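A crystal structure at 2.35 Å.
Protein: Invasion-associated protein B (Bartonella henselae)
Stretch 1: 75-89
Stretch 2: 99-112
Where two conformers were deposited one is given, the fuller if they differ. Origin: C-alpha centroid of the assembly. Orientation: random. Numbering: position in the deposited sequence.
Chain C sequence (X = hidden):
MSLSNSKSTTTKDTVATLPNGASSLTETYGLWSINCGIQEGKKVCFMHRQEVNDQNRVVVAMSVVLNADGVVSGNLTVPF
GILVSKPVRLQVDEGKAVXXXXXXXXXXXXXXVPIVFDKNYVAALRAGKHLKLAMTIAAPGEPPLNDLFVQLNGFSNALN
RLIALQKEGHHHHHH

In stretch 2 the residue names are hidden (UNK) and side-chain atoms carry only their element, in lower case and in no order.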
# COMPACT_ATOMS: atom_id res chain seq x y z
N ASN C 75 -23.15 5.65 -31.39
CA ASN C 75 -21.70 5.82 -31.47
C ASN C 75 -20.91 4.53 -31.48
O ASN C 75 -21.22 3.58 -30.76
CB ASN C 75 -21.20 6.72 -30.34
CG ASN C 75 -21.63 8.17 -30.51
OD1 ASN C 75 -21.30 8.82 -31.51
ND2 ASN C 75 -22.36 8.69 -29.53
N LEU C 76 -19.86 4.52 -32.30
CA LEU C 76 -18.88 3.47 -32.33
C LEU C 76 -17.59 4.00 -31.72
O LEU C 76 -17.14 5.09 -32.08
CB LEU C 76 -18.67 3.01 -33.78
CG LEU C 76 -17.59 1.99 -34.14
CD1 LEU C 76 -17.96 0.60 -33.66
CD2 LEU C 76 -17.39 1.99 -35.64
N THR C 77 -17.01 3.26 -30.78
CA THR C 77 -15.72 3.62 -30.19
C THR C 77 -14.64 2.73 -30.80
O THR C 77 -14.74 1.51 -30.75
CB THR C 77 -15.73 3.47 -28.65
OG1 THR C 77 -16.85 4.19 -28.11
CG2 THR C 77 -14.45 4.02 -28.05
N VAL C 78 -13.63 3.36 -31.41
CA VAL C 78 -12.53 2.65 -32.07
C VAL C 78 -11.21 2.97 -31.33
O VAL C 78 -11.18 3.89 -30.52
CB VAL C 78 -12.45 2.98 -33.61
CG1 VAL C 78 -13.73 2.54 -34.33
CG2 VAL C 78 -12.16 4.44 -33.87
N PRO C 79 -10.13 2.19 -31.58
CA PRO C 79 -8.85 2.46 -30.90
C PRO C 79 -8.19 3.80 -31.22
O PRO C 79 -8.55 4.48 -32.17
CB PRO C 79 -7.94 1.32 -31.40
CG PRO C 79 -8.83 0.29 -31.93
CD PRO C 79 -10.03 1.00 -32.46
N PHE C 80 -7.21 4.16 -30.39
CA PHE C 80 -6.31 5.27 -30.64
C PHE C 80 -5.37 4.90 -31.79
O PHE C 80 -5.18 3.72 -32.10
CB PHE C 80 -5.46 5.55 -29.40
CG PHE C 80 -6.23 6.16 -28.25
CD1 PHE C 80 -6.96 7.33 -28.42
CD2 PHE C 80 -6.17 5.58 -26.99
CE1 PHE C 80 -7.65 7.89 -27.36
CE2 PHE C 80 -6.86 6.14 -25.93
CZ PHE C 80 -7.60 7.29 -26.11
N GLY C 81 -4.76 5.91 -32.41
CA GLY C 81 -3.77 5.66 -33.47
C GLY C 81 -4.35 5.51 -34.86
O GLY C 81 -3.65 5.12 -35.79
N ILE C 82 -5.64 5.82 -34.99
CA ILE C 82 -6.34 5.73 -36.28
C ILE C 82 -6.27 7.07 -37.00
O ILE C 82 -6.53 8.12 -36.40
CB ILE C 82 -7.84 5.28 -36.08
CG1 ILE C 82 -7.92 3.92 -35.38
CG2 ILE C 82 -8.61 5.25 -37.41
CD1 ILE C 82 -7.08 2.82 -36.01
N LEU C 83 -5.91 7.02 -38.28
CA LEU C 83 -5.88 8.19 -39.16
C LEU C 83 -7.26 8.80 -39.32
O LEU C 83 -8.15 8.24 -39.95
CB LEU C 83 -5.26 7.85 -40.52
CG LEU C 83 -4.98 8.98 -41.50
CD1 LEU C 83 -4.10 10.06 -40.88
CD2 LEU C 83 -4.30 8.42 -42.72
N VAL C 84 -7.40 9.98 -38.72
CA VAL C 84 -8.66 10.69 -38.56
C VAL C 84 -9.20 11.29 -39.86
O VAL C 84 -10.42 11.48 -40.01
CB VAL C 84 -8.46 11.74 -37.42
CG1 VAL C 84 -8.78 13.16 -37.85
CG2 VAL C 84 -9.15 11.30 -36.13
N SER C 85 -8.29 11.56 -40.80
CA SER C 85 -8.64 12.19 -42.07
C SER C 85 -9.24 11.19 -43.07
O SER C 85 -9.95 11.58 -43.99
CB SER C 85 -7.42 12.89 -42.68
OG SER C 85 -6.31 12.01 -42.81
N LYS C 86 -8.94 9.91 -42.87
CA LYS C 86 -9.46 8.84 -43.71
C LYS C 86 -10.68 8.19 -43.05
O LYS C 86 -10.76 8.14 -41.82
CB LYS C 86 -8.36 7.82 -44.03
CG LYS C 86 -7.30 8.37 -44.99
CD LYS C 86 -6.47 7.26 -45.63
CE LYS C 86 -7.09 6.76 -46.93
NZ LYS C 86 -7.00 7.77 -48.02
N PRO C 87 -11.65 7.69 -43.86
CA PRO C 87 -12.92 7.25 -43.29
C PRO C 87 -12.90 5.90 -42.56
O PRO C 87 -11.95 5.12 -42.71
CB PRO C 87 -13.84 7.16 -44.52
CG PRO C 87 -13.06 7.70 -45.67
CD PRO C 87 -11.63 7.52 -45.32
N VAL C 88 -13.93 5.67 -41.77
CA VAL C 88 -14.18 4.38 -41.14
C VAL C 88 -15.32 3.71 -41.91
O VAL C 88 -16.42 4.26 -42.01
CB VAL C 88 -14.53 4.51 -39.63
CG1 VAL C 88 -14.93 3.16 -39.03
CG2 VAL C 88 -13.36 5.11 -38.85
N ARG C 89 -15.04 2.54 -42.47
CA ARG C 89 -15.98 1.80 -43.30
C ARG C 89 -16.67 0.71 -42.48
O ARG C 89 -16.02 -0.07 -41.80
CB ARG C 89 -15.23 1.20 -44.50
CG ARG C 89 -16.09 0.43 -45.50
CD ARG C 89 -15.21 -0.14 -46.60
NE ARG C 89 -15.97 -0.89 -47.60
CZ ARG C 89 -16.09 -2.22 -47.61
NH1 ARG C 89 -15.50 -2.96 -46.67
NH2 ARG C 89 -16.80 -2.81 -48.56
N UNK C 99 -21.55 1.35 -45.14
CA UNK C 99 -21.60 2.73 -44.65
C UNK C 99 -20.17 3.28 -44.53
O UNK C 99 -19.27 2.60 -44.05
c UNK C 99 -23.84 2.98 -43.50
c UNK C 99 -21.84 3.98 -42.41
c UNK C 99 -22.34 2.82 -43.28
c UNK C 99 -24.63 2.92 -42.22
N UNK C 100 -19.97 4.50 -45.01
CA UNK C 100 -18.70 5.18 -44.81
C UNK C 100 -18.91 6.45 -44.00
O UNK C 100 -19.67 7.34 -44.39
c UNK C 100 -16.55 5.12 -46.14
c UNK C 100 -15.93 5.17 -47.52
c UNK C 100 -18.02 5.47 -46.15
o UNK C 100 -15.45 4.11 -47.99
o UNK C 100 -15.91 6.26 -48.13
N UNK C 101 -18.24 6.52 -42.86
CA UNK C 101 -18.35 7.64 -41.93
C UNK C 101 -16.96 7.92 -41.34
O UNK C 101 -15.98 7.32 -41.75
c UNK C 101 -19.44 7.38 -40.83
c UNK C 101 -19.23 6.03 -40.14
o UNK C 101 -19.42 8.43 -39.85
N UNK C 102 -16.86 8.85 -40.39
CA UNK C 102 -15.57 9.22 -39.83
C UNK C 102 -15.59 9.49 -38.34
O UNK C 102 -16.65 9.62 -37.73
N UNK C 103 -14.39 9.57 -37.75
CA UNK C 103 -14.19 9.94 -36.35
C UNK C 103 -14.59 11.40 -36.14
O UNK C 103 -14.18 12.27 -36.90
c UNK C 103 -10.90 7.88 -35.84
c UNK C 103 -12.42 10.29 -34.51
c UNK C 103 -12.71 9.70 -35.90
c UNK C 103 -12.38 8.21 -35.93
N UNK C 104 -15.42 11.65 -35.13
CA UNK C 104 -15.82 13.00 -34.76
C UNK C 104 -14.84 13.62 -33.77
O UNK C 104 -14.45 14.79 -33.88
c UNK C 104 -19.91 16.41 -32.31
c UNK C 104 -19.25 14.43 -33.64
n UNK C 104 -19.73 15.74 -31.17
n UNK C 104 -19.70 15.82 -33.48
n UNK C 104 -20.30 17.68 -32.27
c UNK C 104 -17.24 12.99 -34.17
c UNK C 104 -17.74 14.36 -33.72
N UNK C 105 -14.44 12.80 -32.79
CA UNK C 105 -13.54 13.21 -31.72
C UNK C 105 -12.96 11.99 -31.03
O UNK C 105 -13.41 10.86 -31.27
c UNK C 105 -15.36 13.36 -29.92
c UNK C 105 -14.26 14.11 -30.68
o UNK C 105 -13.30 14.63 -29.75
N UNK C 106 -11.96 12.20 -30.18
CA UNK C 106 -11.46 11.13 -29.33
C UNK C 106 -11.44 11.58 -27.88
O UNK C 106 -11.21 12.76 -27.59
c UNK C 106 -10.08 10.65 -29.78
s UNK C 106 -9.92 10.25 -31.56
N UNK C 107 -11.72 10.64 -27.00
CA UNK C 107 -11.80 10.85 -25.56
C UNK C 107 -10.86 9.80 -24.92
O UNK C 107 -10.32 8.97 -25.66
c UNK C 107 -13.28 10.72 -25.06
c UNK C 107 -13.93 9.42 -25.56
c UNK C 107 -14.10 11.93 -25.48
N UNK C 108 -10.63 9.85 -23.59
CA UNK C 108 -9.82 8.78 -22.96
C UNK C 108 -10.22 7.33 -23.27
O UNK C 108 -9.35 6.46 -23.32
c UNK C 108 -10.14 10.55 -21.41
c UNK C 108 -9.97 9.07 -21.46
c UNK C 108 -11.00 10.88 -22.59
N UNK C 109 -11.51 7.08 -23.49
CA UNK C 109 -12.02 5.75 -23.84
C UNK C 109 -11.69 5.30 -25.27
O UNK C 109 -11.75 4.11 -25.58
c UNK C 109 -13.53 5.68 -23.60
N UNK C 110 -11.34 6.25 -26.13
CA UNK C 110 -10.98 5.97 -27.52
C UNK C 110 -11.59 6.98 -28.47
O UNK C 110 -12.09 8.02 -28.04
N UNK C 111 -11.57 6.66 -29.76
CA UNK C 111 -12.07 7.56 -30.79
C UNK C 111 -13.52 7.28 -31.18
O UNK C 111 -13.89 6.15 -31.47
s UNK C 111 -9.54 8.24 -31.63
c UNK C 111 -11.15 7.54 -32.01
N UNK C 112 -14.33 8.34 -31.19
CA UNK C 112 -15.78 8.22 -31.35
C UNK C 112 -16.21 8.42 -32.80
O UNK C 112 -15.91 9.44 -33.42
c UNK C 112 -16.16 7.72 -28.29
c UNK C 112 -18.05 8.99 -30.48
c UNK C 112 -16.54 9.20 -30.40
c UNK C 112 -16.02 9.10 -28.95
O HOH W 1 -12.12 9.16 -39.47
O HOH W 2 -13.34 13.13 -39.58

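Position 99 has four side-chain carbons, forked at the first, with one arm two carbons long; its backbone O lies 3.5 Å from Arg 89 CA, a CA-H...O contact. The fork identifies Ile 99. Position 100 carries three carbons, the third bearing two oxygens; its second carbon is 3.8 Å from Pro 87 CB. A carboxylate on that chain length is Glu 100, paired with Arg 89 across the strands without backbone hydrogen bonds.

At position 101 one carbon bears an oxygen and a carbon; the backbone N donates to Val 88 O (3.0 Å) and the backbone O accepts from Val 88 N (2.6 Å), an antiparallel hydrogen-bonded pair. The oxygen excludes the equally shaped Val, so this is Thr 101. Position 102 has no side-chain atoms, hence Gly 102; an ideal CB would have room, so the backbone does not demand glycine here.

Position 103 repeats the four-carbon fork. The end of its longer arm is 3.8 Å from Ile 82 CG2 and 4.2 Å from Val 78 CG2, and its short arm 3.8 Å from Val 84 CG2; this is Ile 103. Position 104 shows three carbons, a nitrogen, then a carbon with two more nitrogens, the guanidinium of Arg 104; its CA-to-CB bond points away from stretch 1, without contact. Position 105, one carbon with an oxygen and a carbon, is Thr 105, also without contact.

Position 106 has one carbon and one sulfur, and that sulfur sits 2.0 Å from the sulfur of position 111: a disulfide, so Cys 106. Position 107 has three carbons branched at the first, and its O is 3.2 Å from Phe 80 CZ: Val 107. At 108 three carbons close onto the backbone N, giving Pro 108; the single carbon at 109 gives Ala 109.

Position 110 is bare, and an ideal CB would stand 2.7 Å from Val 78 O, a clash; phi 138° independently calls for glycine, Gly 110. Position 111, carbon plus sulfur, has its CB 3.8 Å from Val 78 CG2; it is the disulfide partner Cys 111. Position 112 is again a four-carbon fork, its longer arm ending 3.6 Å from Thr 77 OG1: Ile 112.

The contact buries 934 Å² and has two antiparallel pairings. Val 78 N to Cys 111 O (2.8 Å) and Cys 111 N to Val 78 O (2.9 Å) set one register; Val 88 and Thr 101 set the other. Between them Ile 103 packs on Val 78, Ile 82, Val 84 and Val 88, and water 1 links Ile 103 N to Val 84 O. Gly 110 CA lies over the Phe 80 ring, 4.2 Å from its centroid.

Stretch 2 (99-112) IETGIRTCVPAGCI
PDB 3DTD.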